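Local coordinates for designed protein (Trypanosoma brucei, PDB 6IEV), which adopts a designed thioredoxin fold and serves as a model for how the hydrophobicity of partly buried side chains affects protein stability at high temperature, at the interface of chains A and B and the interface of chains C and A. Residues are numbered along the deposited sequence; one frame, centred on the assembly and turned at random. Chains: chain A/B/C, Designed protein.

Contact 1: the interface of chains A and B. Residues chain A 62-63, 66, 116; chain B 24-27, 30, 79-80.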
ATOM      1  N   LYS A  62      -0.733   2.731 -13.765  1.00 44.79           N
ATOM      2  CA  LYS A  62       0.299   1.736 -13.483  1.00 45.99           C
ATOM      3  C   LYS A  62      -0.312   0.458 -12.926  1.00 46.38           C
ATOM      4  O   LYS A  62       0.138  -0.643 -13.261  1.00 50.58           O
ATOM      5  CB  LYS A  62       1.340   2.290 -12.504  1.00 42.19           C
ATOM      6  CG  LYS A  62       2.136   3.492 -13.008  1.00 46.20           C
ATOM      7  CD  LYS A  62       3.148   3.054 -14.040  1.00 62.37           C
ATOM      8  CE  LYS A  62       4.287   2.252 -13.407  1.00 69.16           C
ATOM      9  NZ  LYS A  62       4.696   1.090 -14.255  1.00 60.03           N
ATOM     10  N   LEU A  63      -1.354   0.576 -12.086  1.00 42.75           N
ATOM     11  CA  LEU A  63      -1.966  -0.629 -11.525  1.00 46.12           C
ATOM     12  C   LEU A  63      -2.637  -1.477 -12.595  1.00 55.84           C
ATOM     13  O   LEU A  63      -2.708  -2.706 -12.460  1.00 61.29           O
ATOM     14  CB  LEU A  63      -2.982  -0.263 -10.443  1.00 49.11           C
ATOM     15  CG  LEU A  63      -3.867  -1.385  -9.862  1.00 53.54           C
ATOM     16  CD1 LEU A  63      -4.047  -1.209  -8.375  1.00 57.67           C
ATOM     17  CD2 LEU A  63      -5.233  -1.420 -10.528  1.00 49.28           C
ATOM     18  N   VAL A  66      -0.520  -4.463 -14.353  1.00 55.98           N
ATOM     19  CA  VAL A  66      -0.349  -5.768 -13.728  1.00 62.62           C
ATOM     20  C   VAL A  66      -1.633  -6.589 -13.750  1.00 64.03           C
ATOM     21  O   VAL A  66      -1.632  -7.728 -13.263  1.00 62.86           O
ATOM     22  CB  VAL A  66       0.177  -5.628 -12.283  1.00 63.21           C
ATOM     23  CG1 VAL A  66       1.402  -4.708 -12.262  1.00 64.46           C
ATOM     24  CG2 VAL A  66      -0.912  -5.131 -11.362  1.00 61.48           C
ATOM     25  N   ARG A 116      -5.068  -2.260  -4.609  1.00 34.42           N
ATOM     26  CA  ARG A 116      -4.356  -3.410  -5.174  1.00 32.79           C
ATOM     27  C   ARG A 116      -4.680  -4.686  -4.412  1.00 33.65           C
ATOM     28  O   ARG A 116      -4.982  -5.724  -5.009  1.00 37.80           O
ATOM     29  CB  ARG A 116      -2.848  -3.168  -5.163  1.00 43.96           C
ATOM     30  CG  ARG A 116      -2.020  -4.407  -5.513  1.00 49.91           C
ATOM     31  CD  ARG A 116      -2.073  -4.733  -7.004  1.00 56.15           C
ATOM     32  NE  ARG A 116      -1.455  -6.029  -7.255  1.00 64.36           N
ATOM     33  CZ  ARG A 116      -0.149  -6.228  -7.413  1.00 61.24           C
ATOM     34  NH1 ARG A 116       0.705  -5.207  -7.367  1.00 53.02           N
ATOM     35  NH2 ARG A 116       0.298  -7.460  -7.623  1.00 56.69           N
TER
ATOM     36  N   VAL B  24       3.817  -9.398  -8.084  1.00 45.03           N
ATOM     37  CA  VAL B  24       4.101  -8.566  -9.255  1.00 42.69           C
ATOM     38  C   VAL B  24       4.066  -7.094  -8.870  1.00 44.45           C
ATOM     39  O   VAL B  24       3.075  -6.604  -8.310  1.00 43.48           O
ATOM     40  CB  VAL B  24       3.104  -8.854 -10.388  1.00 42.24           C
ATOM     41  CG1 VAL B  24       3.322  -7.878 -11.541  1.00 40.72           C
ATOM     42  CG2 VAL B  24       3.237 -10.291 -10.885  1.00 48.48           C
ATOM     43  N   ILE B  25       5.137  -6.372  -9.188  1.00 41.75           N
ATOM     44  CA  ILE B  25       5.275  -4.975  -8.782  1.00 37.74           C
ATOM     45  C   ILE B  25       4.654  -4.084  -9.849  1.00 39.19           C
ATOM     46  O   ILE B  25       4.946  -4.225 -11.050  1.00 42.12           O
ATOM     47  CB  ILE B  25       6.752  -4.619  -8.554  1.00 34.13           C
ATOM     48  CG1 ILE B  25       7.239  -5.260  -7.259  1.00 31.35           C
ATOM     49  CG2 ILE B  25       6.937  -3.106  -8.503  1.00 36.56           C
ATOM     50  CD1 ILE B  25       6.517  -4.734  -6.023  1.00 34.37           C
ATOM     51  N   MET B  26       3.818  -3.139  -9.410  1.00 36.12           N
ATOM     52  CA  MET B  26       3.156  -2.229 -10.336  1.00 36.98           C
ATOM     53  C   MET B  26       3.893  -0.911 -10.535  1.00 33.41           C
ATOM     54  O   MET B  26       3.529  -0.153 -11.439  1.00 34.80           O
ATOM     55  CB  MET B  26       1.727  -1.944  -9.876  1.00 39.25           C
ATOM     56  CG  MET B  26       1.622  -1.178  -8.560  1.00 38.52           C
ATOM     57  SD  MET B  26      -0.101  -1.037  -8.009  1.00 50.02           S
ATOM     58  CE  MET B  26       0.098  -0.274  -6.382  1.00 43.17           C
ATOM     59  N   SER B  27       4.804  -0.532  -9.639  1.00 28.84           N
ATOM     60  CA  SER B  27       5.377   0.801  -9.758  1.00 27.32           C
ATOM     61  C   SER B  27       6.661   0.894  -8.954  1.00 32.81           C
ATOM     62  O   SER B  27       6.890   0.122  -8.018  1.00 31.39           O
ATOM     63  CB  SER B  27       4.402   1.880  -9.262  1.00 35.46           C
ATOM     64  OG  SER B  27       4.231   1.793  -7.851  1.00 37.57           O
ATOM     65  N   GLU B  30       5.462   1.255  -5.266  1.00 31.59           N
ATOM     66  CA  GLU B  30       5.137   0.035  -4.540  1.00 35.87           C
ATOM     67  C   GLU B  30       6.412  -0.708  -4.158  1.00 32.39           C
ATOM     68  O   GLU B  30       6.522  -1.229  -3.045  1.00 39.03           O
ATOM     69  CB  GLU B  30       4.225  -0.871  -5.379  1.00 35.09           C
ATOM     70  CG  GLU B  30       3.872  -2.163  -4.624  1.00 44.99           C
ATOM     71  CD  GLU B  30       3.028  -3.141  -5.436  1.00 54.46           C
ATOM     72  OE1 GLU B  30       2.294  -3.952  -4.819  1.00 54.87           O
ATOM     73  OE2 GLU B  30       3.119  -3.117  -6.685  1.00 58.06           O
ATOM     74  N   THR B  79       7.471  -2.320 -18.555  1.00 38.73           N
ATOM     75  CA  THR B  79       6.439  -1.422 -18.058  1.00 42.00           C
ATOM     76  C   THR B  79       6.865  -0.645 -16.822  1.00 39.00           C
ATOM     77  O   THR B  79       6.054   0.108 -16.278  1.00 40.25           O
ATOM     78  CB  THR B  79       5.160  -2.194 -17.743  1.00 47.06           C
ATOM     79  OG1 THR B  79       5.473  -3.265 -16.851  1.00 44.25           O
ATOM     80  CG2 THR B  79       4.540  -2.752 -19.024  1.00 49.08           C
ATOM     81  N   ASN B  80       8.097  -0.812 -16.346  1.00 38.79           N
ATOM     82  CA  ASN B  80       8.598  -0.078 -15.180  1.00 34.31           C
ATOM     83  C   ASN B  80       9.960   0.510 -15.497  1.00 33.24           C
ATOM     84  O   ASN B  80      10.981   0.092 -14.929  1.00 30.84           O
ATOM     85  CB  ASN B  80       8.653  -0.987 -13.952  1.00 33.30           C
ATOM     86  CG  ASN B  80       7.269  -1.359 -13.456  1.00 41.71           C
ATOM     87  OD1 ASN B  80       6.566  -0.542 -12.869  1.00 52.63           O
ATOM     88  ND2 ASN B  80       6.871  -2.594 -13.703  1.00 42.44           N
TER
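The guanidinium of A:Arg116 meets the backbone carbonyl of B:Val24 end-on, both terminal nitrogens converging on one oxygen. NH1 lies 2.9 Å from B:Val24 O, nearly along the C=O axis, while NH2 reaches the same oxygen on a lone pair. The oxygen lies in the guanidinium plane, and A:Val66 CG2 caps one face of that group, over its centre. NH1 also forms a longer salt bridge, 3.3 Å to the carboxylate OE1 of B:Glu30, whose plane stands 79° from the guanidinium. A:Lys62, bent at chi2, chi3 and chi4, curls its ammonium NZ onto B:Thr79 O at 2.6 Å, a hydrogen bond, and onto the amide oxygen OD1 of B:Asn80 at 2.8 Å, from above the carbonyl plane. Between these ends B:Met26 CG takes the crowded position between backbone N and carbonyl carbon (chi1 66°), laying SD beside A:Leu63 CB and CD1, and A:Val66 CG1 packs 3.6 Å from B:Met26 CA. One shell out, B:Met26 N donates nearly straight to B:Glu30 OE2 at 2.8 Å, and B:Ser27 OG receives B:Glu30 N. Chain A thus offers the end of helix 51-65 and first half of helix 112-123; chain B offers the strand 23-24 to helix 28-35 link and the loop before helix 81-86.

Contact 2: the interface of chains C and A. Residues chain C 66-67, 113, 116-117, 120; chain A 111, 113-114.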
ATOM      1  N   VAL C  66       3.241   1.703   4.069  1.00 52.11           N
ATOM      2  CA  VAL C  66       2.422   2.064   2.915  1.00 51.47           C
ATOM      3  C   VAL C  66       1.995   3.521   2.925  1.00 53.89           C
ATOM      4  O   VAL C  66       1.511   4.028   1.902  1.00 61.87           O
ATOM      5  CB  VAL C  66       1.234   1.079   2.903  1.00 50.00           C
ATOM      6  CG1 VAL C  66       0.033   1.633   2.190  1.00 58.48           C
ATOM      7  CG2 VAL C  66       1.669  -0.227   2.295  1.00 46.13           C
ATOM      8  N   PHE C  67       2.249   4.242   4.004  1.00 52.04           N
ATOM      9  CA  PHE C  67       1.872   5.641   4.089  1.00 53.98           C
ATOM     10  C   PHE C  67       3.112   6.470   4.365  1.00 68.49           C
ATOM     11  O   PHE C  67       3.717   6.351   5.444  1.00 64.51           O
ATOM     12  CB  PHE C  67       0.806   5.867   5.159  1.00 45.70           C
ATOM     13  CG  PHE C  67      -0.570   5.455   4.719  1.00 46.11           C
ATOM     14  CD1 PHE C  67      -1.344   6.301   3.959  1.00 61.96           C
ATOM     15  CD2 PHE C  67      -1.071   4.203   5.038  1.00 40.55           C
ATOM     16  CE1 PHE C  67      -2.601   5.916   3.546  1.00 66.25           C
ATOM     17  CE2 PHE C  67      -2.327   3.817   4.633  1.00 45.12           C
ATOM     18  CZ  PHE C  67      -3.090   4.671   3.890  1.00 54.83           C
ATOM     19  N   ASP C 113      -8.741  -2.571  10.785  1.00 78.27           N
ATOM     20  CA  ASP C 113      -9.396  -2.285   9.496  1.00 77.44           C
ATOM     21  C   ASP C 113     -10.159  -0.976   9.548  1.00 70.73           C
ATOM     22  O   ASP C 113     -10.040  -0.149   8.639  1.00 62.64           O
ATOM     23  CB  ASP C 113     -10.439  -3.323   9.066  1.00 88.14           C
ATOM     24  CG  ASP C 113     -10.310  -3.665   7.608  1.00107.99           C
ATOM     25  OD1 ASP C 113      -9.495  -2.971   6.949  1.00114.95           O
ATOM     26  OD2 ASP C 113     -11.151  -4.378   7.067  1.00113.33           O
ATOM     27  N   ARG C 116      -7.439   1.931   9.260  1.00 44.55           N
ATOM     28  CA  ARG C 116      -7.009   2.283   7.905  1.00 42.38           C
ATOM     29  C   ARG C 116      -8.112   3.023   7.148  1.00 41.88           C
ATOM     30  O   ARG C 116      -7.847   4.028   6.474  1.00 43.40           O
ATOM     31  CB  ARG C 116      -6.556   1.034   7.156  1.00 36.21           C
ATOM     32  CG  ARG C 116      -5.845   1.375   5.855  1.00 44.33           C
ATOM     33  CD  ARG C 116      -5.207   0.153   5.257  1.00 48.85           C
ATOM     34  NE  ARG C 116      -4.505   0.484   4.017  1.00 55.59           N
ATOM     35  CZ  ARG C 116      -3.648  -0.324   3.400  1.00 55.00           C
ATOM     36  NH1 ARG C 116      -3.366  -1.520   3.900  1.00 57.88           N
ATOM     37  NH2 ARG C 116      -3.072   0.069   2.274  1.00 52.76           N
ATOM     38  N   VAL C 117      -9.358   2.552   7.258  1.00 47.54           N
ATOM     39  CA  VAL C 117     -10.471   3.229   6.585  1.00 41.59           C
ATOM     40  C   VAL C 117     -10.600   4.658   7.083  1.00 44.37           C
ATOM     41  O   VAL C 117     -10.731   5.605   6.296  1.00 48.02           O
ATOM     42  CB  VAL C 117     -11.777   2.444   6.787  1.00 49.35           C
ATOM     43  CG1 VAL C 117     -12.940   3.237   6.249  1.00 51.19           C
ATOM     44  CG2 VAL C 117     -11.685   1.084   6.115  1.00 55.92           C
ATOM     45  N   ASP C 120      -7.773   6.777   5.716  1.00 42.53           N
ATOM     46  CA  ASP C 120      -7.954   7.094   4.298  1.00 38.94           C
ATOM     47  C   ASP C 120      -8.958   8.228   4.118  1.00 38.09           C
ATOM     48  O   ASP C 120      -8.742   9.147   3.316  1.00 41.44           O
ATOM     49  CB  ASP C 120      -8.418   5.848   3.539  1.00 44.66           C
ATOM     50  CG  ASP C 120      -7.287   4.881   3.245  1.00 53.10           C
ATOM     51  OD1 ASP C 120      -6.125   5.334   3.156  1.00 68.42           O
ATOM     52  OD2 ASP C 120      -7.567   3.675   3.083  1.00 57.31           O
TER
ATOM     53  N   ASP A 111      -5.717   5.527  -1.131  1.00 45.76           N
ATOM     54  CA  ASP A 111      -4.991   4.318  -0.727  1.00 35.48           C
ATOM     55  C   ASP A 111      -4.885   3.357  -1.917  1.00 37.84           C
ATOM     56  O   ASP A 111      -5.610   2.355  -2.003  1.00 32.26           O
ATOM     57  CB  ASP A 111      -5.718   3.672   0.477  1.00 38.55           C
ATOM     58  CG  ASP A 111      -4.840   2.711   1.253  1.00 48.13           C
ATOM     59  OD1 ASP A 111      -3.754   2.362   0.753  1.00 47.10           O
ATOM     60  OD2 ASP A 111      -5.232   2.328   2.388  1.00 56.03           O
ATOM     61  N   ASP A 113      -2.683   1.242  -2.377  1.00 39.21           N
ATOM     62  CA  ASP A 113      -2.237  -0.079  -1.964  1.00 38.81           C
ATOM     63  C   ASP A 113      -3.412  -0.938  -1.513  1.00 32.40           C
ATOM     64  O   ASP A 113      -3.479  -2.121  -1.852  1.00 33.09           O
ATOM     65  CB  ASP A 113      -1.203   0.029  -0.839  1.00 55.87           C
ATOM     66  CG  ASP A 113      -0.873  -1.330  -0.217  1.00 69.69           C
ATOM     67  OD1 ASP A 113      -0.029  -2.058  -0.792  1.00 81.77           O
ATOM     68  OD2 ASP A 113      -1.479  -1.678   0.830  1.00 59.51           O
ATOM     69  N   LYS A 114      -4.413  -0.343  -0.849  1.00 42.94           N
ATOM     70  CA  LYS A 114      -5.567  -1.153  -0.469  1.00 37.44           C
ATOM     71  C   LYS A 114      -6.393  -1.548  -1.681  1.00 36.60           C
ATOM     72  O   LYS A 114      -6.942  -2.660  -1.728  1.00 38.91           O
ATOM     73  CB  LYS A 114      -6.445  -0.417   0.546  1.00 44.03           C
ATOM     74  CG  LYS A 114      -7.567  -1.285   1.060  1.00 47.74           C
ATOM     75  CD  LYS A 114      -8.702  -0.458   1.606  1.00 65.57           C
ATOM     76  CE  LYS A 114      -8.839  -0.661   3.103  1.00 75.13           C
ATOM     77  NZ  LYS A 114      -9.893  -1.664   3.412  1.00 81.38           N
TER
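C:Arg116 leaves helix 112-123 with CG anti to the backbone N and runs straight as far as NE, bringing its flat tip to the start of the same helix in chain A. From CB the chain passes to CG and CD, each 3.6 Å from the carboxylate oxygen OD2 of A:Asp111. NE donates to that oxygen at 2.6 Å, and NH2 donates to A:Asp111 OD1 at 2.8 Å, a side-on, two-pronged salt bridge that uses the syn lone pairs of both oxygens. A:Lys114 CB lies over one face of the guanidinium, offset toward the NH2 rim, and A:Lys114 N gives a weak bond to A:Asp111 OD1 that helps to place the carboxylate. NH2 also makes an almost straight bond, 172° at the hydrogen, to A:Asp113 OD2 at 2.8 Å, on the anti lone pair. The two carboxylates, A:Asp113 only 3° from the guanidinium plane and A:Asp111 28° off, fix the rotation of the tip. C:Val66 packs its two methyls against A:Asp113, CG1 lying 3.6 Å from CB. C:Phe67 turns CZ toward A:Asp111, its ring steeply tilted from the carboxylate. C:Asp120 OD2 comes within 2.8 Å of A:Asp111 OD2, a clash if both are ionised; a shared proton could relieve it, and the nearby arginine may offset the charge. In the deposited trimer the site ties chain C to chain A through charge pairing, an association that may belong to the crystal.

Contact 3: the interface of chains C and A. Residues chain C 120, 123-127; chain A 47, 90-92, 109-110.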
ATOM      1  N   ASP C 120      -7.773   6.777   5.716  1.00 42.53           N
ATOM      2  CA  ASP C 120      -7.954   7.094   4.298  1.00 38.94           C
ATOM      3  C   ASP C 120      -8.958   8.228   4.118  1.00 38.09           C
ATOM      4  O   ASP C 120      -8.742   9.147   3.316  1.00 41.44           O
ATOM      5  CB  ASP C 120      -8.418   5.848   3.539  1.00 44.66           C
ATOM      6  CG  ASP C 120      -7.287   4.881   3.245  1.00 53.10           C
ATOM      7  OD1 ASP C 120      -6.125   5.334   3.156  1.00 68.42           O
ATOM      8  OD2 ASP C 120      -7.567   3.675   3.083  1.00 57.31           O
ATOM      9  N   LEU C 123      -7.336  11.504   4.891  1.00 44.17           N
ATOM     10  CA  LEU C 123      -6.481  11.984   3.806  1.00 48.10           C
ATOM     11  C   LEU C 123      -7.281  12.408   2.585  1.00 43.54           C
ATOM     12  O   LEU C 123      -6.762  13.159   1.761  1.00 43.13           O
ATOM     13  CB  LEU C 123      -5.504  10.893   3.369  1.00 49.07           C
ATOM     14  CG  LEU C 123      -4.566  10.385   4.462  1.00 53.28           C
ATOM     15  CD1 LEU C 123      -3.699   9.257   3.931  1.00 53.03           C
ATOM     16  CD2 LEU C 123      -3.727  11.548   4.957  1.00 44.04           C
ATOM     17  N   ALA C 124      -8.548  12.025   2.499  1.00 43.35           N
ATOM     18  CA  ALA C 124      -9.364  12.386   1.354  1.00 44.22           C
ATOM     19  C   ALA C 124      -9.840  13.829   1.472  1.00 49.09           C
ATOM     20  O   ALA C 124      -9.679  14.481   2.501  1.00 51.95           O
ATOM     21  CB  ALA C 124     -10.556  11.435   1.245  1.00 40.75           C
ATOM     22  N   ARG C 125     -10.427  14.332   0.393  1.00 51.14           N
ATOM     23  CA  ARG C 125     -11.044  15.651   0.378  1.00 51.23           C
ATOM     24  C   ARG C 125     -12.558  15.463   0.375  1.00 51.76           C
ATOM     25  O   ARG C 125     -13.101  14.862  -0.559  1.00 46.81           O
ATOM     26  CB  ARG C 125     -10.587  16.455  -0.841  1.00 50.05           C
ATOM     27  CG  ARG C 125     -10.875  17.950  -0.764  1.00 67.05           C
ATOM     28  CD  ARG C 125     -10.628  18.674  -2.097  1.00 77.40           C
ATOM     29  NE  ARG C 125      -9.483  19.584  -2.032  1.00 96.39           N
ATOM     30  CZ  ARG C 125      -9.573  20.900  -1.824  1.00102.48           C
ATOM     31  NH1 ARG C 125     -10.761  21.473  -1.661  1.00101.21           N
ATOM     32  NH2 ARG C 125      -8.474  21.649  -1.775  1.00 98.00           N
ATOM     33  N   LYS C 126     -13.230  15.947   1.428  1.00 36.12           N
ATOM     34  CA  LYS C 126     -14.676  15.774   1.520  1.00 48.94           C
ATOM     35  C   LYS C 126     -15.375  16.579   0.423  1.00 53.05           C
ATOM     36  O   LYS C 126     -14.925  17.656   0.038  1.00 56.84           O
ATOM     37  CB  LYS C 126     -15.183  16.179   2.911  1.00 56.32           C
ATOM     38  CG  LYS C 126     -16.572  15.611   3.246  1.00 73.05           C
ATOM     39  CD  LYS C 126     -17.669  16.677   3.073  1.00 87.80           C
ATOM     40  CE  LYS C 126     -19.101  16.155   3.293  1.00 92.36           C
ATOM     41  NZ  LYS C 126     -19.622  15.332   2.156  1.00 83.46           N
ATOM     42  N   LEU C 127     -16.476  16.019  -0.089  1.00 56.37           N
ATOM     43  CA  LEU C 127     -17.268  16.542  -1.224  1.00 58.83           C
ATOM     44  C   LEU C 127     -16.608  16.253  -2.579  1.00 64.64           C
ATOM     45  O   LEU C 127     -16.927  15.265  -3.247  1.00 61.62           O
ATOM     46  CB  LEU C 127     -17.537  18.056  -1.089  1.00 55.68           C
ATOM     47  CG  LEU C 127     -18.719  18.503  -0.230  1.00 64.01           C
ATOM     48  CD1 LEU C 127     -18.866  17.587   0.978  1.00 65.94           C
ATOM     49  CD2 LEU C 127     -18.589  19.972   0.185  1.00 73.43           C
TER
ATOM     50  N   LEU A  47     -11.608  15.214  -8.174  1.00 46.85           N
ATOM     51  CA  LEU A  47     -11.959  16.589  -8.509  1.00 55.42           C
ATOM     52  C   LEU A  47     -11.015  17.126  -9.586  1.00 64.64           C
ATOM     53  O   LEU A  47      -9.865  16.694  -9.672  1.00 65.88           O
ATOM     54  CB  LEU A  47     -11.876  17.479  -7.272  1.00 49.91           C
ATOM     55  CG  LEU A  47     -13.194  17.661  -6.532  1.00 61.83           C
ATOM     56  CD1 LEU A  47     -13.006  18.650  -5.404  1.00 60.72           C
ATOM     57  CD2 LEU A  47     -14.308  18.093  -7.472  1.00 61.88           C
ATOM     58  N   THR A  90     -18.794  10.620  -1.624  1.00 37.53           N
ATOM     59  CA  THR A  90     -18.777  11.727  -0.666  1.00 46.35           C
ATOM     60  C   THR A  90     -17.390  12.318  -0.453  1.00 49.14           C
ATOM     61  O   THR A  90     -17.277  13.428   0.078  1.00 43.32           O
ATOM     62  CB  THR A  90     -19.358  11.299   0.691  1.00 38.65           C
ATOM     63  OG1 THR A  90     -18.690  10.125   1.161  1.00 42.80           O
ATOM     64  CG2 THR A  90     -20.856  11.023   0.567  1.00 38.69           C
ATOM     65  N   SER A  91     -16.337  11.620  -0.861  1.00 46.69           N
ATOM     66  CA  SER A  91     -14.995  12.160  -0.788  1.00 42.40           C
ATOM     67  C   SER A  91     -14.224  11.671  -1.996  1.00 38.04           C
ATOM     68  O   SER A  91     -14.530  10.619  -2.561  1.00 38.35           O
ATOM     69  CB  SER A  91     -14.279  11.714   0.507  1.00 48.63           C
ATOM     70  OG  SER A  91     -14.923  12.232   1.669  1.00 47.14           O
ATOM     71  N   VAL A  92     -13.205  12.435  -2.370  1.00 34.06           N
ATOM     72  CA  VAL A  92     -12.350  12.086  -3.494  1.00 43.77           C
ATOM     73  C   VAL A  92     -10.908  12.037  -3.009  1.00 42.50           C
ATOM     74  O   VAL A  92     -10.551  12.744  -2.061  1.00 46.26           O
ATOM     75  CB  VAL A  92     -12.528  13.088  -4.639  1.00 44.03           C
ATOM     76  CG1 VAL A  92     -13.959  13.062  -5.112  1.00 43.53           C
ATOM     77  CG2 VAL A  92     -12.174  14.471  -4.151  1.00 43.63           C
ATOM     78  N   GLY A 109     -10.725   7.251  -0.414  1.00 36.11           N
ATOM     79  CA  GLY A 109      -9.477   7.895  -0.071  1.00 34.88           C
ATOM     80  C   GLY A 109      -8.317   7.427  -0.929  1.00 43.77           C
ATOM     81  O   GLY A 109      -8.406   6.428  -1.652  1.00 43.71           O
ATOM     82  N   PRO A 110      -7.166   8.107  -0.825  1.00 44.96           N
ATOM     83  CA  PRO A 110      -6.023   7.877  -1.697  1.00 40.38           C
ATOM     84  C   PRO A 110      -5.117   6.699  -1.319  1.00 45.52           C
ATOM     85  O   PRO A 110      -3.919   6.862  -1.110  1.00 52.40           O
ATOM     86  CB  PRO A 110      -5.254   9.198  -1.629  1.00 41.31           C
ATOM     87  CG  PRO A 110      -5.603   9.770  -0.297  1.00 45.66           C
ATOM     88  CD  PRO A 110      -6.968   9.260   0.078  1.00 40.32           C
TER
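The end of helix 112-123 of chain C and the short strand 125-126 that follows it meet strand 91-92 of chain A and the preceding loop residue A:Thr90, with the loops at A:Leu47 and at A:Gly109 and A:Pro110 alongside. The strands pair antiparallel, C:Arg125 opposite A:Val92 and C:Lys126 opposite A:Ser91. C:Arg125 N donates to A:Val92 O at 2.9 Å, nearly straight at 178° at the hydrogen, and A:Val92 N returns the bond to C:Arg125 O at 3.0 Å, in the carbonyl plane. Farther along, C:Leu127 N reaches A:Thr90 O at 2.7 Å from above that carbonyl's plane. C:Leu123 sets its CB against the ring of A:Pro110, 3.8 Å from CG, while the methyl of C:Ala124 rests 3.8 Å from A:Ser91 CB. C:Arg125 starts with CG anti to the backbone N (chi1 -165°), then bends at chi3; its CD crosses the tip of A:Leu47 at about a right angle, 4.1 Å from CD1. The site forms a short antiparallel ladder between copies. A:Val92 precedes the proline of the SVPT segment, the cis-proline position of thioredoxins, so the tail of chain C probably occupies the equivalent of their substrate-peptide groove, though the association may belong to the crystal.

Contacts 2 and 3 are continuous parts of one C–A interface, their C-alpha centres about 13 Å apart and both including C:Asp120, whose carboxylate serves contact 2 while its backbone oxygen borders contact 3. Between centres of C-alpha atoms, contact 1 lies about 17 Å from contact 2 and about 23 Å from contact 3. Helix 112-123 of chain A bridges the interfaces: its first residues face chain C and A:Arg116, one turn on, faces chain B. Arg116 and Val66 serve contact 1 from chain A and contact 2 from chain C. Neither interface is an exact two-fold, so the association may be one of crystal packing.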